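Local atomic coordinates of putative DNA binding protein (Bacteroides thetaiotaomicron VPI-5482, PDB entry 3HTN), a protein that binds a metal ion in its PCC domain and may also bind DNA. Residues H25-K30 / S114-G119; G44-I49 / F123-Y128; L55-F60 / K70-Q75; H95-V100 / A109-S114. All blocks are in the same frame, centred on the assembly; numbering follows the deposited sequence.

Contact 1 (H25-K30 / S114-G119)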
loop_
_atom_site.group_PDB
_atom_site.type_symbol
_atom_site.label_atom_id
_atom_site.label_comp_id
_atom_site.label_asym_id
_atom_site.label_seq_id
_atom_site.Cartn_x
_atom_site.Cartn_y
_atom_site.Cartn_z
ATOM N N HIS A 25 13.629 14.028 -11.887
ATOM C CA HIS A 25 14.825 13.488 -12.537
ATOM C C HIS A 25 15.861 12.943 -11.565
ATOM O O HIS A 25 17.051 12.879 -11.884
ATOM C CB HIS A 25 15.482 14.545 -13.441
ATOM C CG HIS A 25 14.521 15.229 -14.345
ATOM N ND1 HIS A 25 13.729 14.540 -15.234
ATOM C CD2 HIS A 25 14.225 16.537 -14.505
ATOM C CE1 HIS A 25 12.993 15.397 -15.915
ATOM N NE2 HIS A 25 13.262 16.614 -15.478
ATOM N N THR A 26 15.408 12.532 -10.390
ATOM C CA THR A 26 16.263 12.049 -9.334
ATOM C C THR A 26 15.962 10.585 -9.084
ATOM O O THR A 26 14.804 10.173 -9.205
ATOM C CB THR A 26 15.977 12.876 -8.083
ATOM O OG1 THR A 26 16.226 14.260 -8.397
ATOM C CG2 THR A 26 16.842 12.482 -6.917
ATOM N N GLU A 27 16.990 9.805 -8.755
ATOM C CA GLU A 27 16.829 8.395 -8.454
ATOM C C GLU A 27 16.246 8.302 -7.036
ATOM O O GLU A 27 16.866 8.738 -6.055
ATOM C CB GLU A 27 18.145 7.625 -8.636
ATOM C CG GLU A 27 17.909 6.134 -8.830
ATOM C CD GLU A 27 17.598 5.443 -7.548
ATOM O OE1 GLU A 27 18.494 5.421 -6.681
ATOM O OE2 GLU A 27 16.470 4.971 -7.407
ATOM N N ILE A 28 15.060 7.714 -6.962
ATOM C CA ILE A 28 14.231 7.750 -5.742
ATOM C C ILE A 28 14.812 6.985 -4.551
ATOM O O ILE A 28 14.691 7.416 -3.394
ATOM C CB ILE A 28 12.815 7.251 -6.085
ATOM C CG1 ILE A 28 12.127 8.254 -7.015
ATOM C CG2 ILE A 28 11.960 7.018 -4.828
ATOM C CD1 ILE A 28 10.840 7.736 -7.655
ATOM N N VAL A 29 15.442 5.846 -4.825
ATOM C CA VAL A 29 15.977 5.006 -3.760
ATOM C C VAL A 29 17.171 5.692 -3.099
ATOM O O VAL A 29 17.227 5.789 -1.875
ATOM C CB VAL A 29 16.305 3.583 -4.265
ATOM C CG1 VAL A 29 16.953 2.773 -3.144
ATOM C CG2 VAL A 29 15.055 2.902 -4.807
ATOM N N LYS A 30 18.070 6.243 -3.916
ATOM C CA LYS A 30 19.191 7.037 -3.440
ATOM C C LYS A 30 18.686 8.212 -2.590
ATOM O O LYS A 30 19.219 8.491 -1.522
ATOM C CB LYS A 30 19.988 7.573 -4.631
ATOM C CG LYS A 30 21.277 8.353 -4.297
ATOM C CD LYS A 30 21.890 8.953 -5.548
ATOM C CE LYS A 30 23.028 9.924 -5.206
ATOM N NZ LYS A 30 23.590 10.591 -6.433
ATOM N N SER A 114 15.906 0.591 -7.994
ATOM C CA SER A 114 16.046 1.988 -8.349
ATOM C C SER A 114 14.922 2.432 -9.248
ATOM O O SER A 114 14.250 1.616 -9.873
ATOM C CB SER A 114 17.367 2.215 -9.073
ATOM O OG SER A 114 17.411 1.515 -10.301
ATOM N N ALA A 115 14.709 3.739 -9.289
ATOM C CA ALA A 115 13.711 4.329 -10.161
ATOM C C ALA A 115 14.040 5.799 -10.321
ATOM O O ALA A 115 14.305 6.456 -9.330
ATOM C CB ALA A 115 12.313 4.164 -9.619
ATOM N N ILE A 116 13.993 6.306 -11.546
ATOM C CA ILE A 116 14.278 7.715 -11.826
ATOM C C ILE A 116 12.967 8.461 -12.018
ATOM O O ILE A 116 12.215 8.170 -12.952
ATOM C CB ILE A 116 15.160 7.885 -13.078
ATOM C CG1 ILE A 116 16.493 7.138 -12.890
ATOM C CG2 ILE A 116 15.399 9.382 -13.369
ATOM C CD1 ILE A 116 17.380 7.106 -14.165
ATOM N N GLN A 117 12.703 9.425 -11.139
ATOM C CA GLN A 117 11.501 10.215 -11.225
ATOM C C GLN A 117 11.393 11.003 -12.523
ATOM O O GLN A 117 12.371 11.535 -13.033
ATOM C CB GLN A 117 11.436 11.133 -10.022
ATOM C CG GLN A 117 10.152 11.931 -9.865
ATOM C CD GLN A 117 10.070 12.555 -8.539
ATOM O OE1 GLN A 117 10.373 11.917 -7.533
ATOM N NE2 GLN A 117 9.643 13.798 -8.502
ATOM N N ASN A 118 10.179 11.059 -13.036
ATOM C CA ASN A 118 9.838 11.868 -14.201
ATOM C C ASN A 118 8.401 12.346 -14.006
ATOM O O ASN A 118 7.444 11.792 -14.558
ATOM C CB ASN A 118 10.023 11.087 -15.499
ATOM C CG ASN A 118 10.048 11.999 -16.692
ATOM O OD1 ASN A 118 10.606 13.095 -16.610
ATOM N ND2 ASN A 118 9.421 11.590 -17.787
ATOM N N GLY A 119 8.274 13.394 -13.196
ATOM C CA GLY A 119 6.984 13.914 -12.738
ATOM C C GLY A 119 7.128 14.184 -11.250
ATOM O O GLY A 119 8.142 14.746 -10.815
HETATM O O HOH W 1 13.552 11.869 -15.462
#
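The N-terminal cap of helix 28-39 is docked here on the end of strand 107-117, and one side chain, E27, serves both. E27 stands at the N-cap position; its CG is anti to the backbone N (chi1 -159°) and the chain then bends at chi2, which turns the carboxylate back over the first helical turn. V29 N reaches E27 OE2 and K30 N reaches E27 OE1, each from above the carboxylate plane. E27 OE2 also takes A115 N at 2.9 Å, on its anti lone pair, so a single oxygen joins helix to strand. Beside it I28 N meets A115 O at 2.8 Å, nearly along the C=O axis, and two residues along Q117 N gives to T26 O at 3.0 Å. At the far end water 1, in the H25 ring plane 2.7 Å from H25 ND1, donates to Q117 O. I28 CD1 packs on A115 CB at 4.3 Å, on the side lined by I52. An alanine in place of E27 would probably leave A115 N and both capped helix amides without their acceptor, loosening helix start and strand together. With three N-H groups and the helix N terminus around it, the carboxylate is likely to stay ionised.

Contact 2 (G44-I49 / F123-Y128)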
loop_
_atom_site.group_PDB
_atom_site.type_symbol
_atom_site.label_atom_id
_atom_site.label_comp_id
_atom_site.label_asym_id
_atom_site.label_seq_id
_atom_site.Cartn_x
_atom_site.Cartn_y
_atom_site.Cartn_z
ATOM N N GLY A 44 11.467 2.512 10.508
ATOM C CA GLY A 44 10.286 3.222 10.070
ATOM C C GLY A 44 9.682 2.609 8.843
ATOM O O GLY A 44 10.021 1.505 8.457
ATOM N N SER A 45 8.807 3.364 8.197
ATOM C CA SER A 45 8.129 2.903 7.000
ATOM C C SER A 45 8.148 3.977 5.954
ATOM O O SER A 45 8.314 5.155 6.262
ATOM C CB SER A 45 6.694 2.543 7.330
ATOM O OG SER A 45 5.991 3.708 7.687
ATOM N N ILE A 46 8.004 3.558 4.698
ATOM C CA ILE A 46 7.953 4.477 3.575
ATOM C C ILE A 46 6.828 4.006 2.679
ATOM O O ILE A 46 6.720 2.819 2.410
ATOM C CB ILE A 46 9.286 4.490 2.771
ATOM C CG1 ILE A 46 10.481 4.873 3.642
ATOM C CG2 ILE A 46 9.157 5.428 1.529
ATOM C CD1 ILE A 46 11.850 4.862 2.937
ATOM N N ASN A 47 6.009 4.942 2.223
ATOM C CA ASN A 47 4.882 4.667 1.358
ATOM C C ASN A 47 4.670 5.862 0.467
ATOM O O ASN A 47 4.762 6.985 0.920
ATOM C CB ASN A 47 3.638 4.476 2.180
ATOM C CG ASN A 47 3.679 3.227 2.985
ATOM O OD1 ASN A 47 3.456 2.134 2.442
ATOM N ND2 ASN A 47 3.971 3.347 4.298
ATOM N N GLY A 48 4.376 5.642 -0.803
ATOM C CA GLY A 48 3.992 6.737 -1.648
ATOM C C GLY A 48 3.719 6.436 -3.093
ATOM O O GLY A 48 3.553 5.267 -3.479
ATOM N N ILE A 49 3.636 7.515 -3.871
ATOM C CA ILE A 49 3.210 7.482 -5.265
ATOM C C ILE A 49 4.005 8.515 -6.044
ATOM O O ILE A 49 4.671 9.403 -5.473
ATOM C CB ILE A 49 1.663 7.733 -5.396
ATOM C CG1 ILE A 49 1.247 9.090 -4.791
ATOM C CG2 ILE A 49 0.871 6.610 -4.758
ATOM C CD1 ILE A 49 -0.187 9.512 -5.138
ATOM N N PHE A 123 6.056 10.960 -0.979
ATOM C CA PHE A 123 6.268 9.845 -0.072
ATOM C C PHE A 123 6.062 10.247 1.362
ATOM O O PHE A 123 6.317 11.399 1.717
ATOM C CB PHE A 123 7.676 9.264 -0.276
ATOM C CG PHE A 123 7.893 8.820 -1.674
ATOM C CD1 PHE A 123 7.403 7.595 -2.088
ATOM C CD2 PHE A 123 8.487 9.639 -2.603
ATOM C CE1 PHE A 123 7.524 7.198 -3.393
ATOM C CE2 PHE A 123 8.620 9.236 -3.908
ATOM C CZ PHE A 123 8.124 8.028 -4.312
ATOM N N VAL A 124 5.521 9.332 2.153
ATOM C CA VAL A 124 5.353 9.535 3.583
ATOM C C VAL A 124 6.366 8.618 4.269
ATOM O O VAL A 124 6.362 7.391 4.037
ATOM C CB VAL A 124 3.931 9.222 4.061
ATOM C CG1 VAL A 124 3.815 9.462 5.575
ATOM C CG2 VAL A 124 2.910 10.099 3.302
ATOM N N VAL A 125 7.238 9.207 5.077
ATOM C CA VAL A 125 8.272 8.458 5.819
ATOM C C VAL A 125 7.928 8.565 7.289
ATOM O O VAL A 125 7.879 9.686 7.808
ATOM C CB VAL A 125 9.662 9.003 5.583
ATOM C CG1 VAL A 125 10.718 8.220 6.417
ATOM C CG2 VAL A 125 10.010 8.977 4.115
ATOM N N GLU A 126 7.620 7.443 7.929
ATOM C CA GLU A 126 7.357 7.419 9.357
ATOM C C GLU A 126 8.627 7.002 10.069
ATOM O O GLU A 126 9.268 6.039 9.673
ATOM C CB GLU A 126 6.256 6.451 9.733
ATOM C CG GLU A 126 5.920 6.518 11.224
ATOM C CD GLU A 126 4.741 5.664 11.630
ATOM O OE1 GLU A 126 4.048 5.121 10.738
ATOM O OE2 GLU A 126 4.517 5.532 12.854
ATOM N N ASP A 127 8.939 7.720 11.134
ATOM C CA ASP A 127 10.101 7.467 11.973
ATOM C C ASP A 127 9.624 6.782 13.257
ATOM O O ASP A 127 8.839 7.353 14.008
ATOM C CB ASP A 127 10.765 8.795 12.287
ATOM C CG ASP A 127 11.997 8.662 13.131
ATOM O OD1 ASP A 127 12.452 7.557 13.467
ATOM O OD2 ASP A 127 12.523 9.743 13.496
ATOM N N TYR A 128 10.060 5.539 13.466
ATOM C CA TYR A 128 9.714 4.801 14.673
ATOM C C TYR A 128 10.541 5.187 15.892
ATOM O O TYR A 128 10.165 4.816 16.987
ATOM C CB TYR A 128 9.855 3.299 14.471
ATOM C CG TYR A 128 8.983 2.686 13.400
ATOM C CD1 TYR A 128 7.767 3.237 13.022
ATOM C CD2 TYR A 128 9.348 1.478 12.813
ATOM C CE1 TYR A 128 6.976 2.634 12.051
ATOM C CE2 TYR A 128 8.569 0.879 11.863
ATOM C CZ TYR A 128 7.392 1.457 11.487
ATOM O OH TYR A 128 6.620 0.850 10.543
HETATM O O HOH W 2 8.145 -0.978 9.091
HETATM O O HOH W 3 4.962 5.629 5.723
HETATM O O HOH W 4 4.432 2.009 9.755
#
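Y128 lies flat over G44 in a CH-pi contact, G44 CA 3.4 Å from the Y128 ring centroid, near its normal. In another direction a CB on G44 would hit E126 O, so this close pairing needs glycine. At the other end F123 CD1 lies 3.5 Å from G48 CA, where a side chain would again collide. Antiparallel pairing of strands 44-52 and 120-127 places F123; Y128 follows directly after. S45 and E126 exchange two backbone bonds, as do N47 and V124, the straightest being V124 N to N47 O at 2.8 Å. I46 CG1 and V125 CG2 lie side by side at 4.2 Å on the F123 face, beneath L32 and I28. The S45 face is largely polar apart from V124: water 3 links S45 OG, N47 ND2 and V124 O, and water 4 links Y128 OH, S45 OG and E126 OE1. E126 OE2 makes a salt bridge to K17 of the third subunit. An alanine at Y128 removes ring and hydroxyl, and would probably leave G44 less covered and waters 2 and 4 less well held. The chemistry is mainly apolar under helix 28-39, mainly hydrated and charged on the S45 face, where the second and third subunits approach.

Contact 3 (L55-F60 / K70-Q75). With SO4 (sulfate ion), chain E.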
loop_
_atom_site.group_PDB
_atom_site.type_symbol
_atom_site.label_atom_id
_atom_site.label_comp_id
_atom_site.label_asym_id
_atom_site.label_seq_id
_atom_site.Cartn_x
_atom_site.Cartn_y
_atom_site.Cartn_z
ATOM N N LEU A 55 12.956 2.211 -14.266
ATOM C CA LEU A 55 12.727 1.363 -13.107
ATOM C C LEU A 55 13.609 0.156 -13.164
ATOM O O LEU A 55 13.711 -0.450 -14.223
ATOM C CB LEU A 55 11.292 0.840 -13.149
ATOM C CG LEU A 55 10.844 -0.127 -12.055
ATOM C CD1 LEU A 55 10.858 0.529 -10.664
ATOM C CD2 LEU A 55 9.483 -0.711 -12.375
ATOM N N THR A 56 14.206 -0.210 -12.036
ATOM C CA THR A 56 14.934 -1.468 -11.955
ATOM C C THR A 56 14.336 -2.283 -10.812
ATOM O O THR A 56 14.299 -1.826 -9.662
ATOM C CB THR A 56 16.426 -1.298 -11.737
ATOM O OG1 THR A 56 16.947 -0.451 -12.766
ATOM C CG2 THR A 56 17.135 -2.667 -11.802
ATOM N N LEU A 57 13.910 -3.503 -11.148
ATOM C CA LEU A 57 13.405 -4.492 -10.200
ATOM C C LEU A 57 14.334 -5.666 -10.131
ATOM O O LEU A 57 15.029 -5.954 -11.103
ATOM C CB LEU A 57 12.022 -4.979 -10.618
ATOM C CG LEU A 57 10.935 -3.925 -10.811
ATOM C CD1 LEU A 57 9.656 -4.567 -11.373
ATOM C CD2 LEU A 57 10.677 -3.125 -9.504
ATOM N N ARG A 58 14.361 -6.346 -8.988
ATOM C CA ARG A 58 15.125 -7.578 -8.813
ATOM C C ARG A 58 14.202 -8.741 -8.543
ATOM O O ARG A 58 13.323 -8.644 -7.681
ATOM C CB ARG A 58 16.092 -7.462 -7.649
ATOM C CG ARG A 58 16.879 -8.739 -7.392
ATOM C CD ARG A 58 18.053 -8.540 -6.503
ATOM N NE ARG A 58 19.086 -7.758 -7.157
ATOM C CZ ARG A 58 20.213 -7.324 -6.589
ATOM N NH1 ARG A 58 20.440 -7.500 -5.312
ATOM N NH2 ARG A 58 21.088 -6.651 -7.293
ATOM N N PHE A 59 14.454 -9.858 -9.224
ATOM C CA PHE A 59 13.780 -11.124 -8.918
ATOM C C PHE A 59 14.839 -12.129 -8.474
ATOM O O PHE A 59 15.743 -12.460 -9.196
ATOM C CB PHE A 59 12.965 -11.668 -10.085
ATOM C CG PHE A 59 11.996 -12.731 -9.678
ATOM C CD1 PHE A 59 10.759 -12.377 -9.190
ATOM C CD2 PHE A 59 12.323 -14.078 -9.777
ATOM C CE1 PHE A 59 9.843 -13.358 -8.792
ATOM C CE2 PHE A 59 11.405 -15.033 -9.357
ATOM C CZ PHE A 59 10.195 -14.652 -8.876
ATOM N N PHE A 60 14.693 -12.593 -7.236
ATOM C CA PHE A 60 15.601 -13.554 -6.621
ATOM C C PHE A 60 15.026 -14.961 -6.677
ATOM O O PHE A 60 13.881 -15.160 -6.308
ATOM C CB PHE A 60 15.841 -13.114 -5.199
ATOM C CG PHE A 60 16.662 -14.046 -4.397
ATOM C CD1 PHE A 60 17.994 -14.184 -4.633
ATOM C CD2 PHE A 60 16.080 -14.789 -3.385
ATOM C CE1 PHE A 60 18.777 -15.063 -3.857
ATOM C CE2 PHE A 60 16.847 -15.641 -2.602
ATOM C CZ PHE A 60 18.199 -15.766 -2.841
ATOM N N LYS A 70 15.940 -6.343 -13.742
ATOM C CA LYS A 70 15.355 -5.879 -14.993
ATOM C C LYS A 70 15.073 -4.383 -14.949
ATOM O O LYS A 70 14.399 -3.903 -14.031
ATOM C CB LYS A 70 14.071 -6.637 -15.335
ATOM C CG LYS A 70 13.594 -6.339 -16.773
ATOM C CD LYS A 70 12.574 -7.330 -17.255
ATOM C CE LYS A 70 12.158 -7.016 -18.674
ATOM N NZ LYS A 70 11.299 -8.063 -19.249
ATOM N N THR A 71 15.579 -3.679 -15.955
ATOM C CA THR A 71 15.435 -2.244 -16.071
ATOM C C THR A 71 14.478 -1.944 -17.194
ATOM O O THR A 71 14.681 -2.348 -18.323
ATOM C CB THR A 71 16.772 -1.550 -16.312
ATOM O OG1 THR A 71 17.622 -1.787 -15.183
ATOM C CG2 THR A 71 16.593 -0.023 -16.537
ATOM N N PHE A 72 13.415 -1.224 -16.852
ATOM C CA PHE A 72 12.433 -0.734 -17.813
ATOM C C PHE A 72 12.715 0.712 -18.094
ATOM O O PHE A 72 12.990 1.469 -17.176
ATOM C CB PHE A 72 11.036 -0.902 -17.221
ATOM C CG PHE A 72 10.694 -2.317 -16.886
ATOM C CD1 PHE A 72 11.057 -2.858 -15.644
ATOM C CD2 PHE A 72 10.003 -3.103 -17.788
ATOM C CE1 PHE A 72 10.774 -4.162 -15.321
ATOM C CE2 PHE A 72 9.702 -4.436 -17.465
ATOM C CZ PHE A 72 10.101 -4.943 -16.215
ATOM N N ARG A 73 12.674 1.100 -19.367
ATOM C CA ARG A 73 12.981 2.444 -19.804
ATOM C C ARG A 73 11.808 2.985 -20.592
ATOM O O ARG A 73 11.737 2.878 -21.808
ATOM C CB ARG A 73 14.253 2.404 -20.630
ATOM C CG ARG A 73 15.426 1.988 -19.757
ATOM C CD ARG A 73 16.717 2.137 -20.476
ATOM N NE ARG A 73 16.868 1.090 -21.480
ATOM C CZ ARG A 73 17.869 1.032 -22.352
ATOM N NH1 ARG A 73 18.851 1.918 -22.328
ATOM N NH2 ARG A 73 17.911 0.062 -23.239
ATOM N N GLU A 74 10.864 3.529 -19.839
ATOM C CA GLU A 74 9.582 4.002 -20.337
ATOM C C GLU A 74 8.907 4.803 -19.240
ATOM O O GLU A 74 9.308 4.717 -18.078
ATOM C CB GLU A 74 8.716 2.789 -20.712
ATOM C CG GLU A 74 8.361 1.899 -19.543
ATOM C CD GLU A 74 7.747 0.626 -19.974
ATOM O OE1 GLU A 74 8.507 -0.286 -20.335
ATOM O OE2 GLU A 74 6.508 0.510 -19.966
ATOM N N GLN A 75 7.844 5.504 -19.582
ATOM C CA GLN A 75 7.110 6.277 -18.605
ATOM C C GLN A 75 6.202 5.323 -17.824
ATOM O O GLN A 75 5.531 4.462 -18.412
ATOM C CB GLN A 75 6.290 7.382 -19.265
ATOM C CG GLN A 75 5.632 8.306 -18.307
ATOM C CD GLN A 75 6.607 9.150 -17.498
ATOM O OE1 GLN A 75 7.767 9.310 -17.880
ATOM N NE2 GLN A 75 6.127 9.754 -16.421
HETATM S S SO4 E . 8.913 -6.217 -21.369
HETATM O O1 SO4 E . 9.450 -4.888 -21.356
HETATM O O2 SO4 E . 8.005 -6.493 -22.495
HETATM O O3 SO4 E . 8.183 -6.481 -20.113
HETATM O O4 SO4 E . 10.060 -7.159 -21.470
#
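Strands 54-60 and 67-72 form a beta hairpin whose two faces differ sharply. The close-packed side carries L55, L57 and F72. With CG anti to its carbonyl carbon (chi1 -59°), F72 swings its ring toward the opposite strand, and its CD1 and CE1 do the touching: F72 CD1 meets L55 CD2 at 4.2 Å, and F72 CE1 meets L57 CD1 at 4.1 Å, the L57 and F72 side chains crossing at about a right angle. Four backbone bonds hold these residues in register, one pair between L55 and F72 and one between L57 and K70. The shortest two, F72 N to L55 O and K70 N to L57 O, both 2.8 Å, run nearly along their C=O axes.

The looser side belongs to T56 and T71, a non-hydrogen-bonded pair. Their side chains cross obliquely and the hydroxyls meet, T56 OG1 to T71 OG1 at 2.8 Å; either could be the donor. Both threonines place OG1 anti to the carbonyl carbon, so the two oxygens converge above the strands. At the margin of the F72 face K70 is exposed: its extended chain carries K70 NZ to 2.7 Å from O4 of a sulfate, probably from the crystallisation liquor, whose O3 lies at the edge of the F72 ring, in its plane.

Within the chain, strand 67-72 is one of the two outermost strands of the large sheet, and strand 54-60 joins it to strand 107-117. L55 and L57 rest on I98 of strand 91-101, F72 on L108, and Y105 of the third subunit packs against L57, K70 and F72.

Contact 4 (H95-V100 / A109-S114)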
loop_
_atom_site.group_PDB
_atom_site.type_symbol
_atom_site.label_atom_id
_atom_site.label_comp_id
_atom_site.label_asym_id
_atom_site.label_seq_id
_atom_site.Cartn_x
_atom_site.Cartn_y
_atom_site.Cartn_z
ATOM N N HIS A 95 14.195 -1.518 2.522
ATOM C CA HIS A 95 13.620 -2.639 1.817
ATOM C C HIS A 95 12.317 -2.135 1.225
ATOM O O HIS A 95 11.378 -1.893 1.957
ATOM C CB HIS A 95 13.411 -3.815 2.766
ATOM C CG HIS A 95 12.970 -5.068 2.095
ATOM N ND1 HIS A 95 12.352 -6.088 2.779
ATOM C CD2 HIS A 95 12.988 -5.443 0.788
ATOM C CE1 HIS A 95 12.045 -7.057 1.926
ATOM N NE2 HIS A 95 12.442 -6.699 0.715
ATOM N N LEU A 96 12.319 -1.945 -0.089
ATOM C CA LEU A 96 11.237 -1.296 -0.799
ATOM C C LEU A 96 10.753 -2.178 -1.917
ATOM O O LEU A 96 11.548 -2.701 -2.687
ATOM C CB LEU A 96 11.735 0.031 -1.407
ATOM C CG LEU A 96 12.419 1.025 -0.464
ATOM C CD1 LEU A 96 12.882 2.268 -1.233
ATOM C CD2 LEU A 96 11.489 1.379 0.707
ATOM N N HIS A 97 9.443 -2.362 -1.990
ATOM C CA HIS A 97 8.801 -2.984 -3.114
ATOM C C HIS A 97 7.912 -1.959 -3.816
ATOM O O HIS A 97 7.628 -0.883 -3.280
ATOM C CB HIS A 97 7.982 -4.194 -2.661
ATOM C CG HIS A 97 8.797 -5.384 -2.264
ATOM N ND1 HIS A 97 8.254 -6.646 -2.168
ATOM C CD2 HIS A 97 10.115 -5.519 -1.984
ATOM C CE1 HIS A 97 9.210 -7.497 -1.815
ATOM N NE2 HIS A 97 10.358 -6.848 -1.763
ATOM N N ILE A 98 7.478 -2.268 -5.024
ATOM C CA ILE A 98 6.776 -1.292 -5.809
ATOM C C ILE A 98 5.842 -1.973 -6.777
ATOM O O ILE A 98 6.089 -3.105 -7.201
ATOM C CB ILE A 98 7.808 -0.402 -6.561
ATOM C CG1 ILE A 98 7.240 0.925 -7.074
ATOM C CG2 ILE A 98 8.528 -1.185 -7.723
ATOM C CD1 ILE A 98 8.289 1.860 -7.652
ATOM N N THR A 99 4.789 -1.231 -7.142
ATOM C CA THR A 99 3.833 -1.573 -8.142
ATOM C C THR A 99 3.744 -0.376 -9.050
ATOM O O THR A 99 3.582 0.771 -8.565
ATOM C CB THR A 99 2.455 -1.889 -7.572
ATOM O OG1 THR A 99 2.597 -2.791 -6.462
ATOM C CG2 THR A 99 1.538 -2.447 -8.654
ATOM N N VAL A 100 3.898 -0.619 -10.338
ATOM C CA VAL A 100 3.822 0.425 -11.338
ATOM C C VAL A 100 2.820 0.092 -12.442
ATOM O O VAL A 100 2.541 -1.067 -12.692
ATOM C CB VAL A 100 5.197 0.737 -11.974
ATOM C CG1 VAL A 100 6.212 1.128 -10.882
ATOM C CG2 VAL A 100 5.685 -0.444 -12.827
ATOM N N ALA A 109 5.316 -5.407 -10.884
ATOM C CA ALA A 109 5.488 -5.415 -9.446
ATOM C C ALA A 109 6.717 -6.196 -9.060
ATOM O O ALA A 109 7.057 -7.207 -9.689
ATOM C CB ALA A 109 4.267 -6.043 -8.768
ATOM N N GLY A 110 7.352 -5.752 -7.978
ATOM C CA GLY A 110 8.480 -6.459 -7.449
ATOM C C GLY A 110 9.321 -5.699 -6.466
ATOM O O GLY A 110 8.940 -4.655 -5.986
ATOM N N HIS A 111 10.504 -6.245 -6.198
ATOM C CA HIS A 111 11.481 -5.654 -5.294
ATOM C C HIS A 111 12.213 -4.548 -6.024
ATOM O O HIS A 111 12.808 -4.773 -7.059
ATOM C CB HIS A 111 12.434 -6.734 -4.820
ATOM C CG HIS A 111 13.675 -6.245 -4.143
ATOM N ND1 HIS A 111 13.734 -5.119 -3.351
ATOM C CD2 HIS A 111 14.897 -6.816 -4.071
ATOM C CE1 HIS A 111 14.957 -5.009 -2.851
ATOM N NE2 HIS A 111 15.680 -6.017 -3.290
ATOM N N LEU A 112 12.122 -3.338 -5.479
ATOM C CA LEU A 112 12.681 -2.155 -6.088
ATOM C C LEU A 112 14.155 -1.966 -5.806
ATOM O O LEU A 112 14.568 -1.935 -4.642
ATOM C CB LEU A 112 11.943 -0.922 -5.551
ATOM C CG LEU A 112 12.441 0.440 -5.996
ATOM C CD1 LEU A 112 12.280 0.645 -7.526
ATOM C CD2 LEU A 112 11.722 1.532 -5.197
ATOM N N LEU A 113 14.952 -1.819 -6.862
ATOM C CA LEU A 113 16.362 -1.412 -6.731
ATOM C C LEU A 113 16.590 0.062 -6.992
ATOM O O LEU A 113 17.381 0.700 -6.303
ATOM C CB LEU A 113 17.263 -2.201 -7.685
ATOM C CG LEU A 113 17.342 -3.715 -7.453
ATOM C CD1 LEU A 113 18.423 -4.286 -8.366
ATOM C CD2 LEU A 113 17.628 -4.051 -5.965
ATOM N N SER A 114 15.906 0.591 -7.994
ATOM C CA SER A 114 16.046 1.988 -8.349
ATOM C C SER A 114 14.922 2.432 -9.248
ATOM O O SER A 114 14.250 1.616 -9.873
ATOM C CB SER A 114 17.367 2.215 -9.073
ATOM O OG SER A 114 17.411 1.515 -10.301
HETATM O O HOH W 5 14.622 -2.199 -1.854
#
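Three histidines crowd one face of this hairpin, H95 and H97 on strand 91-101 and H111 on strand 107-117. NE2 of H95 and NE2 of H97 bind a nickel ion; all three have been seen as Fe(3+) ligands, though no iron is bound to H111 in this chain. H95 turns its edge to the face of the H111 ring in an offset edge-to-face pair, the planes 84° apart and H95 CD2 4.2 Å from H111 CE1. H97 instead lays a ring face over the H111 backbone, with H111 CA 4.0 Å from the H97 centroid. The H111 ring, CG anti to its backbone N (chi1 167°), makes a weak but straight bond from its edge, H111 ND1 to L96 O at 3.3 Å; the same oxygen takes L112 N at 2.9 Å. On the other face L112 CD2 packs on L96 CB and L112 CB on I98 CG2, both at 4.1 Å. The third subunit is likely to orient the nickel ligands: its E122 accepts from H95 ND1, and its I78 O from H97 ND1. With ND1 of H95 and of H97 donating, NE2 is left to the metal, and the E122 carboxylate would probably make H95 a stronger ligand.

In the fold
From the N terminus, 25-30 enters helix 28-39 and must wait until 114-119 for its partner, so contact 1 closes a long loop. Strand 44-52 starts inside that loop but pairs with 123-128 beyond it: contacts 1 and 2 cross, touching where I28 meets F123. Contacts 3 and 4 are local hairpins, closed one after the other and nested inside both longer loops. Strand 107-117 joins three of the four: it carries contact 4, runs through the shared S114 into contact 1, and bonds its backbone to T56 of contact 3. All reach the same antiparallel sheet, contacts 2 and 3 on opposite sides of the chain's centre, with contact 4 in the sheet between them.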